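Enoyl-[acyl-carrier-protein] reductase [FMN] (PDB 5GVJ) probably reduces the double bond of enoyl-acyl-carrier-protein substrates with NADH, as an FMN-dependent flavoprotein of bacterial fatty acid synthesis. Local coordinates at residues Asp81-Cys86 with Thr102-Glu107; Gly140-Gly145 with Val150-Leu155; Leu261-Val266 with Leu270-Phe275. The protein carries 1 engineered substitution. One frame throughout, in Å; residues are numbered along the deposited sequence.

Contact 1: residues Asp81-Cys86 with Thr102-Glu107; sequences DLVKVC and TKYIRE
Val-83 meets the ring of Tyr-104 from directly above: its CG2 methyl sits 3.7 Å from the ring centroid and 9° off the ring normal, a CH-pi contact over the middle of the face. The other methyl, CG1, reaches only the rim, 4.0 Å from Tyr-104 CD1. Both branches point across the gap because CG1 of Val-83 is anti to the backbone N (chi1 169°), which sets CG2 opposite the carbonyl carbon and beside the N. CG of Tyr-104, like CG2 of Val-83, lies anti to its own carbonyl carbon (chi1 -60°), which sends the ring toward helix 79-88, where one face lies under the valine methyl. Across the ring, on the opposite face, CG of Lys-103 lies 3.7 Å above the plane, so the aromatic group is sandwiched between a methyl and a methylene and its tilt is held from both faces. Glu-107, one turn further on, joins at the margin: its CD comes to 4.4 Å from Val-83 CG1, while its OE2 lies in the plane of the Tyr-104 ring at the edge, 3.6 Å from CD1, a position that probably suits the slightly positive ring hydrogens. The touching atoms of Val-83 and Tyr-104 are all carbon. Val-83 also packs inward on Ile-72 of strand 68-73, and Tyr-104 rests on Leu-74 and Ala-79. Helices 79-88 and 102-110 follow successive parallel strands, 68-73 and 93-97, and their side-by-side packing outside the sheet is that of neighbouring helices round a TIM barrel.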
loop_
_atom_site.group_PDB
_atom_site.type_symbol
_atom_site.label_atom_id
_atom_site.label_comp_id
_atom_site.label_asym_id
_atom_site.label_seq_id
_atom_site.Cartn_x
_atom_site.Cartn_y
_atom_site.Cartn_z
ATOM N N ASP A 81 12.646 23.216 22.617
ATOM C CA ASP A 81 12.499 22.957 24.045
ATOM C C ASP A 81 11.997 21.547 24.327
ATOM O O ASP A 81 12.358 20.965 25.354
ATOM C CB ASP A 81 11.547 23.975 24.668
ATOM C CG ASP A 81 12.124 25.367 24.676
ATOM O OD1 ASP A 81 13.357 25.484 24.800
ATOM O OD2 ASP A 81 11.350 26.337 24.559
ATOM N N LEU A 82 11.153 20.989 23.452
ATOM C CA LEU A 82 10.662 19.632 23.674
ATOM C C LEU A 82 11.778 18.609 23.484
ATOM O O LEU A 82 11.848 17.615 24.219
ATOM C CB LEU A 82 9.482 19.338 22.745
ATOM C CG LEU A 82 8.156 20.037 23.084
ATOM C CD1 LEU A 82 7.122 19.784 22.003
ATOM C CD2 LEU A 82 7.617 19.581 24.437
ATOM N N VAL A 83 12.668 18.848 22.516
ATOM C CA VAL A 83 13.858 18.013 22.364
ATOM C C VAL A 83 14.718 18.081 23.622
ATOM O O VAL A 83 15.222 17.061 24.109
ATOM C CB VAL A 83 14.652 18.444 21.115
ATOM C CG1 VAL A 83 16.023 17.781 21.090
ATOM C CG2 VAL A 83 13.871 18.132 19.830
ATOM N N LYS A 84 14.914 19.289 24.157
ATOM C CA LYS A 84 15.696 19.460 25.382
ATOM C C LYS A 84 15.058 18.711 26.551
ATOM O O LYS A 84 15.766 18.082 27.344
ATOM C CB LYS A 84 15.864 20.966 25.646
ATOM C CG LYS A 84 15.727 21.520 27.069
ATOM C CD LYS A 84 16.906 21.213 27.983
ATOM C CE LYS A 84 16.571 21.608 29.419
ATOM N NZ LYS A 84 15.262 20.955 29.799
ATOM N N VAL A 85 13.721 18.723 26.647
ATOM C CA VAL A 85 13.054 17.914 27.669
ATOM C C VAL A 85 13.417 16.443 27.506
ATOM O O VAL A 85 13.689 15.742 28.488
ATOM C CB VAL A 85 11.524 18.111 27.623
ATOM C CG1 VAL A 85 10.837 17.120 28.577
ATOM C CG2 VAL A 85 11.142 19.542 27.974
ATOM N N CYS A 86 13.405 15.944 26.268
ATOM C CA CYS A 86 13.673 14.526 26.050
ATOM C C CYS A 86 15.089 14.165 26.464
ATOM O O CYS A 86 15.337 13.060 26.956
ATOM C CB CYS A 86 13.439 14.166 24.579
ATOM S SG CYS A 86 11.677 14.118 24.182
ATOM N N THR A 102 17.154 16.760 11.100
ATOM C CA THR A 102 18.602 16.588 11.126
ATOM C C THR A 102 19.246 17.448 12.203
ATOM O O THR A 102 20.192 17.016 12.870
ATOM C CB THR A 102 19.188 16.928 9.754
ATOM O OG1 THR A 102 18.800 15.922 8.805
ATOM C CG2 THR A 102 20.709 17.025 9.822
ATOM N N LYS A 103 18.729 18.663 12.404
ATOM C CA LYS A 103 19.361 19.596 13.330
ATOM C C LYS A 103 19.376 19.081 14.764
ATOM O O LYS A 103 20.171 19.565 15.577
ATOM C CB LYS A 103 18.649 20.950 13.286
ATOM C CG LYS A 103 17.281 20.958 13.969
ATOM C CD LYS A 103 16.502 22.236 13.667
ATOM C CE LYS A 103 17.275 23.479 14.101
ATOM N NZ LYS A 103 17.384 23.621 15.592
ATOM N N TYR A 104 18.521 18.116 15.099
ATOM C CA TYR A 104 18.461 17.608 16.466
ATOM C C TYR A 104 19.131 16.258 16.650
ATOM O O TYR A 104 19.344 15.844 17.796
ATOM C CB TYR A 104 17.008 17.454 16.915
ATOM C CG TYR A 104 16.195 18.713 16.912
ATOM C CD1 TYR A 104 16.582 19.816 17.659
ATOM C CD2 TYR A 104 15.014 18.783 16.191
ATOM C CE1 TYR A 104 15.823 20.964 17.666
ATOM C CE2 TYR A 104 14.247 19.920 16.194
ATOM C CZ TYR A 104 14.650 21.010 16.937
ATOM O OH TYR A 104 13.869 22.145 16.941
ATOM N N ILE A 105 19.418 15.541 15.563
ATOM C CA ILE A 105 19.808 14.139 15.683
ATOM C C ILE A 105 21.046 13.997 16.561
ATOM O O ILE A 105 21.091 13.160 17.473
ATOM C CB ILE A 105 20.036 13.524 14.291
ATOM C CG1 ILE A 105 18.742 13.557 13.473
ATOM C CG2 ILE A 105 20.595 12.117 14.420
ATOM C CD1 ILE A 105 18.889 12.918 12.112
ATOM N N ARG A 106 22.068 14.816 16.299
ATOM C CA ARG A 106 23.354 14.639 16.968
ATOM C C ARG A 106 23.239 14.805 18.482
ATOM O O ARG A 106 23.763 13.984 19.247
ATOM C CB ARG A 106 24.377 15.621 16.406
ATOM C CG ARG A 106 25.677 15.616 17.163
ATOM C CD ARG A 106 26.490 16.865 16.854
ATOM N NE ARG A 106 27.763 16.774 17.540
ATOM C CZ ARG A 106 28.883 17.296 17.055
ATOM N NH1 ARG A 106 28.863 17.929 15.880
ATOM N NH2 ARG A 106 30.024 17.187 17.730
ATOM N N GLU A 107 22.577 15.868 18.942
ATOM C CA GLU A 107 22.524 16.078 20.390
ATOM C C GLU A 107 21.704 14.994 21.074
ATOM O O GLU A 107 22.020 14.586 22.201
ATOM C CB GLU A 107 21.969 17.466 20.715
ATOM C CG GLU A 107 20.509 17.691 20.353
ATOM C CD GLU A 107 20.114 19.154 20.484
ATOM O OE1 GLU A 107 20.237 19.702 21.604
ATOM O OE2 GLU A 107 19.712 19.757 19.458
#

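Contact 2: residues Gly140-Gly145 with Val150-Leu155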
loop_
_atom_site.group_PDB
_atom_site.type_symbol
_atom_site.label_atom_id
_atom_site.label_comp_id
_atom_site.label_asym_id
_atom_site.label_seq_id
_atom_site.Cartn_x
_atom_site.Cartn_y
_atom_site.Cartn_z
ATOM N N GLY A 140 3.347 5.301 4.868
ATOM C CA GLY A 140 2.554 5.419 3.660
ATOM C C GLY A 140 1.337 6.305 3.846
ATOM O O GLY A 140 0.823 6.504 4.955
ATOM N N MET A 141 0.870 6.856 2.721
ATOM C CA MET A 141 -0.218 7.834 2.717
ATOM C C MET A 141 -1.585 7.239 3.047
ATOM O O MET A 141 -2.553 8.005 3.122
ATOM C CB MET A 141 -0.278 8.529 1.358
ATOM C CG MET A 141 -0.438 7.576 0.203
ATOM S SD MET A 141 -2.169 7.456 -0.260
ATOM C CE MET A 141 -2.397 9.065 -1.032
ATOM N N GLU A 142 -1.710 5.925 3.248
ATOM C CA GLU A 142 -2.971 5.399 3.766
ATOM C C GLU A 142 -3.145 5.667 5.253
ATOM O O GLU A 142 -4.214 5.373 5.799
ATOM C CB GLU A 142 -3.093 3.887 3.529
ATOM C CG GLU A 142 -1.833 3.069 3.848
ATOM C CD GLU A 142 -0.968 2.857 2.611
ATOM O OE1 GLU A 142 -0.359 3.835 2.133
ATOM O OE2 GLU A 142 -0.927 1.717 2.100
ATOM N N SER A 143 -2.129 6.192 5.924
ATOM C CA SER A 143 -2.282 6.463 7.341
ATOM C C SER A 143 -3.176 7.687 7.544
ATOM O O SER A 143 -3.483 8.431 6.606
ATOM C CB SER A 143 -0.916 6.651 7.999
ATOM O OG SER A 143 -0.213 7.717 7.409
ATOM N N GLY A 144 -3.621 7.876 8.797
ATOM C CA GLY A 144 -4.413 9.037 9.138
ATOM C C GLY A 144 -3.558 10.266 9.416
ATOM O O GLY A 144 -2.343 10.193 9.611
ATOM N N GLY A 145 -4.216 11.420 9.422
ATOM C CA GLY A 145 -3.518 12.653 9.715
ATOM C C GLY A 145 -2.737 13.138 8.511
ATOM O O GLY A 145 -3.007 12.765 7.366
ATOM N N VAL A 150 3.333 8.751 -1.184
ATOM C CA VAL A 150 3.642 7.367 -1.537
ATOM C C VAL A 150 2.888 6.420 -0.608
ATOM O O VAL A 150 2.775 6.673 0.601
ATOM C CB VAL A 150 5.161 7.124 -1.472
ATOM C CG1 VAL A 150 5.508 5.753 -2.066
ATOM C CG2 VAL A 150 5.904 8.236 -2.208
ATOM N N THR A 151 2.384 5.317 -1.163
ATOM C CA THR A 151 1.706 4.315 -0.348
ATOM C C THR A 151 2.716 3.417 0.351
ATOM O O THR A 151 3.885 3.335 -0.030
ATOM C CB THR A 151 0.785 3.431 -1.187
ATOM O OG1 THR A 151 1.595 2.603 -2.028
ATOM C CG2 THR A 151 -0.159 4.278 -2.043
ATOM N N THR A 152 2.232 2.706 1.371
ATOM C CA THR A 152 3.101 1.832 2.158
ATOM C C THR A 152 3.735 0.755 1.294
ATOM O O THR A 152 4.933 0.467 1.423
ATOM C CB THR A 152 2.300 1.194 3.293
ATOM O OG1 THR A 152 1.820 2.223 4.154
ATOM C CG2 THR A 152 3.161 0.229 4.114
ATOM N N PHE A 153 2.939 0.144 0.414
ATOM C CA PHE A 153 3.412 -0.990 -0.365
ATOM C C PHE A 153 4.654 -0.630 -1.154
ATOM O O PHE A 153 5.601 -1.422 -1.241
ATOM C CB PHE A 153 2.308 -1.460 -1.313
ATOM C CG PHE A 153 2.398 -2.899 -1.651
ATOM C CD1 PHE A 153 1.749 -3.839 -0.872
ATOM C CD2 PHE A 153 3.160 -3.319 -2.723
ATOM C CE1 PHE A 153 1.852 -5.179 -1.166
ATOM C CE2 PHE A 153 3.258 -4.653 -3.030
ATOM C CZ PHE A 153 2.601 -5.587 -2.246
ATOM N N VAL A 154 4.664 0.567 -1.734
ATOM C CA VAL A 154 5.799 1.032 -2.521
ATOM C C VAL A 154 6.891 1.598 -1.616
ATOM O O VAL A 154 8.084 1.310 -1.783
ATOM C CB VAL A 154 5.315 2.081 -3.540
ATOM C CG1 VAL A 154 6.505 2.771 -4.204
ATOM C CG2 VAL A 154 4.390 1.433 -4.597
ATOM N N LEU A 155 6.498 2.432 -0.658
ATOM C CA LEU A 155 7.470 3.207 0.108
ATOM C C LEU A 155 8.379 2.315 0.945
ATOM O O LEU A 155 9.600 2.497 0.962
ATOM C CB LEU A 155 6.739 4.201 1.002
ATOM C CG LEU A 155 7.646 5.101 1.835
ATOM C CD1 LEU A 155 8.346 6.120 0.945
ATOM C CD2 LEU A 155 6.794 5.787 2.904
HETATM O O HOH W 1 -0.157 0.357 -0.104
#
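Glu-142 OE2 is a buried oxygen gripped by several donors: a water at 2.7 Å, the OG1 of Thr-151 of the second subunit, and, weakly, the backbone N of Thr-152 in its own chain. The stronger bond from Thr-152 N goes to the other oxygen, OE1, at 2.9 Å with a 151° angle at the hydrogen, and it meets the carboxylate from above its plane. The same water accepts from Phe-153 N, so the acid serves the first two amides of helix 152-162, one directly and one through the water; Thr-151 holds the N-cap position. A carboxylate placed here probably gains from the helix dipole. Glu-142 gets there by a folded chain, with CG wedged between the backbone N and the carbonyl carbon (chi1 44°) and a further bend at chi2. This is the C-terminal end of a TIM-barrel strand: the loop after strand 136-139 makes a type I turn from Gly-140 to Ser-143 and runs on to Gly-144, which binds FMN in another model of this protein. Next to the acid in sequence, Met-141 N donates to Val-150 O at 2.9 Å, and Met-141 CG lies against that carbonyl and 4.0 Å from Thr-151 CG2, the two side chains running alongside each other. Gly-140 CA packs on the same oxygen and 3.3 Å from Thr-152 OG1, where a beta carbon would collide. That hydroxyl bonds to Gly-171 O, while Thr-151 OG1 returns the intersubunit bond to Glu-142 OE2 of the second subunit.

Contact 3: residues Leu261-Val266 with Leu270-Phe275; sequences LRRAVV and LERGSF
Arg-272 opens the contact with both its backbone and its side chain. Its carbonyl O accepts from Arg-263 NE at 2.9 Å, with a weaker second bond from NH2 of the same guanidinium; the NE donor stands well above the carbonyl plane, 57° out of it. Over that guanidinium Arg-272 folds back its own, and the two planes stack at 13° with centres 4.0 Å apart, offset so that Arg-272 NH2 lies over the rim of its partner. A bend at chi3 (-43°) brings the Arg-272 end round. Gly-273 follows with its CA 3.7 Å from Ala-264 N, so close to helix 260-265 that a side chain here would strike Ala-264 CB. Ser-274 turns its carbonyl O to the helix, 3.4 Å from Leu-261 CD1 and equally near Ala-264 CB, while its OG bonds to Ser-260. Phe-275 then lays its ring face under Ala-264 CB, which stands 3.4 Å from the centroid, nearly on the normal; Tyr-208 also meets this ring. A leucine in place of Arg-263 would probably leave the Arg-272 carbonyl without these two donors and the Arg-272 guanidinium without its stacking partner. Two like charges face to face are likely to be tolerable because Asp-269 forms a salt bridge with Arg-272, so the carboxylate can offset the positive charge of the stack.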
loop_
_atom_site.group_PDB
_atom_site.type_symbol
_atom_site.label_atom_id
_atom_site.label_comp_id
_atom_site.label_asym_id
_atom_site.label_seq_id
_atom_site.Cartn_x
_atom_site.Cartn_y
_atom_site.Cartn_z
ATOM N N LEU A 261 -8.585 18.700 15.759
ATOM C CA LEU A 261 -8.187 17.359 16.181
ATOM C C LEU A 261 -8.518 17.124 17.649
ATOM O O LEU A 261 -9.000 16.044 18.017
ATOM C CB LEU A 261 -6.693 17.126 15.922
ATOM C CG LEU A 261 -6.181 15.729 16.317
ATOM C CD1 LEU A 261 -6.809 14.629 15.451
ATOM C CD2 LEU A 261 -4.658 15.641 16.277
ATOM N N ARG A 262 -8.293 18.127 18.501
ATOM C CA ARG A 262 -8.633 17.989 19.915
ATOM C C ARG A 262 -10.129 17.765 20.110
ATOM O O ARG A 262 -10.538 16.976 20.971
ATOM C CB ARG A 262 -8.181 19.221 20.696
ATOM C CG ARG A 262 -8.207 19.016 22.200
ATOM C CD ARG A 262 -8.250 20.344 22.951
ATOM N NE ARG A 262 -9.469 21.086 22.636
ATOM C CZ ARG A 262 -10.620 20.960 23.290
ATOM N NH1 ARG A 262 -10.723 20.126 24.321
ATOM N NH2 ARG A 262 -11.671 21.676 22.914
ATOM N N ARG A 263 -10.964 18.448 19.323
ATOM C CA ARG A 263 -12.407 18.298 19.492
ATOM C C ARG A 263 -12.854 16.873 19.192
ATOM O O ARG A 263 -13.767 16.352 19.842
ATOM C CB ARG A 263 -13.163 19.292 18.606
ATOM C CG ARG A 263 -13.041 20.754 19.023
ATOM C CD ARG A 263 -14.170 21.586 18.429
ATOM N NE ARG A 263 -14.006 21.805 16.995
ATOM C CZ ARG A 263 -13.299 22.803 16.465
ATOM N NH1 ARG A 263 -12.680 23.684 17.249
ATOM N NH2 ARG A 263 -13.208 22.926 15.143
ATOM N N ALA A 264 -12.228 16.224 18.206
ATOM C CA ALA A 264 -12.576 14.837 17.914
ATOM C C ALA A 264 -12.056 13.906 19.001
ATOM O O ALA A 264 -12.817 13.110 19.567
ATOM C CB ALA A 264 -12.026 14.431 16.545
ATOM N N VAL A 265 -10.762 14.002 19.318
ATOM C CA VAL A 265 -10.140 13.076 20.262
ATOM C C VAL A 265 -10.704 13.262 21.667
ATOM O O VAL A 265 -11.076 12.292 22.337
ATOM C CB VAL A 265 -8.609 13.249 20.255
ATOM C CG1 VAL A 265 -7.989 12.457 21.403
ATOM C CG2 VAL A 265 -8.033 12.795 18.934
ATOM N N VAL A 266 -10.753 14.496 22.146
ATOM C CA VAL A 266 -11.135 14.727 23.534
ATOM C C VAL A 266 -12.646 14.802 23.694
ATOM O O VAL A 266 -13.198 14.217 24.626
ATOM C CB VAL A 266 -10.453 15.997 24.081
ATOM C CG1 VAL A 266 -10.857 16.229 25.533
ATOM C CG2 VAL A 266 -8.953 15.877 23.961
ATOM N N LEU A 270 -18.637 15.189 16.529
ATOM C CA LEU A 270 -18.877 14.812 15.138
ATOM C C LEU A 270 -19.054 16.018 14.235
ATOM O O LEU A 270 -18.895 15.894 13.017
ATOM C CB LEU A 270 -20.123 13.940 15.000
ATOM C CG LEU A 270 -20.079 12.464 15.372
ATOM C CD1 LEU A 270 -18.831 11.792 14.800
ATOM C CD2 LEU A 270 -20.168 12.319 16.866
ATOM N N GLU A 271 -19.396 17.174 14.803
ATOM C CA GLU A 271 -19.724 18.337 13.990
ATOM C C GLU A 271 -18.476 19.051 13.491
ATOM O O GLU A 271 -18.375 19.369 12.303
ATOM C CB GLU A 271 -20.612 19.294 14.786
ATOM C CG GLU A 271 -21.915 18.661 15.236
ATOM C CD GLU A 271 -23.103 19.185 14.457
ATOM O OE1 GLU A 271 -23.138 20.406 14.192
ATOM O OE2 GLU A 271 -23.993 18.379 14.099
ATOM N N ARG A 272 -17.518 19.329 14.381
ATOM C CA ARG A 272 -16.306 20.041 13.982
ATOM C C ARG A 272 -15.035 19.377 14.505
ATOM O O ARG A 272 -14.033 20.064 14.719
ATOM C CB ARG A 272 -16.346 21.504 14.437
ATOM C CG ARG A 272 -17.662 22.221 14.123
ATOM C CD ARG A 272 -17.605 23.735 14.394
ATOM N NE ARG A 272 -16.949 24.149 15.643
ATOM C CZ ARG A 272 -17.231 23.661 16.857
ATOM N NH1 ARG A 272 -18.160 22.709 17.023
ATOM N NH2 ARG A 272 -16.575 24.104 17.927
ATOM N N GLY A 273 -15.057 18.067 14.735
ATOM C CA GLY A 273 -13.838 17.332 15.027
ATOM C C GLY A 273 -13.230 16.770 13.751
ATOM O O GLY A 273 -13.941 16.348 12.837
ATOM N N SER A 274 -11.900 16.781 13.695
ATOM C CA SER A 274 -11.157 16.149 12.608
ATOM C C SER A 274 -10.713 14.769 13.082
ATOM O O SER A 274 -9.871 14.650 13.978
ATOM C CB SER A 274 -9.963 17.003 12.188
ATOM O OG SER A 274 -10.398 18.090 11.393
ATOM N N PHE A 275 -11.289 13.724 12.489
ATOM C CA PHE A 275 -11.052 12.357 12.945
ATOM C C PHE A 275 -9.935 11.760 12.092
ATOM O O PHE A 275 -10.182 11.078 11.098
ATOM C CB PHE A 275 -12.343 11.550 12.888
ATOM C CG PHE A 275 -13.337 11.960 13.938
ATOM C CD1 PHE A 275 -14.141 13.077 13.756
ATOM C CD2 PHE A 275 -13.442 11.250 15.124
ATOM C CE1 PHE A 275 -15.050 13.468 14.733
ATOM C CE2 PHE A 275 -14.351 11.634 16.105
ATOM C CZ PHE A 275 -15.151 12.744 15.905
#

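In the fold
Following the chain from the N terminus, contact 1 comes first and closes the short excursion through strand 93-97, joining two consecutive helices on the outside of the barrel. Contact 2 then closes a tighter loop, with four residues between its segments, on the way from strand 136-139 to helix 152-162, at the subunit interface. Contact 3 is tighter still, folding the chain after helix 260-265 back on that helix. None nests in or crosses another: the three lie in series. Contacts 2 and 3 approach to about 6 Å between nearest atoms, both beside the FMN site, contact 2 holding Gly-144 and contact 3 bordering Ala-23, whereas contact 1 stays about 16 Å from contact 2 and 14 Å from contact 3, between nearest atoms.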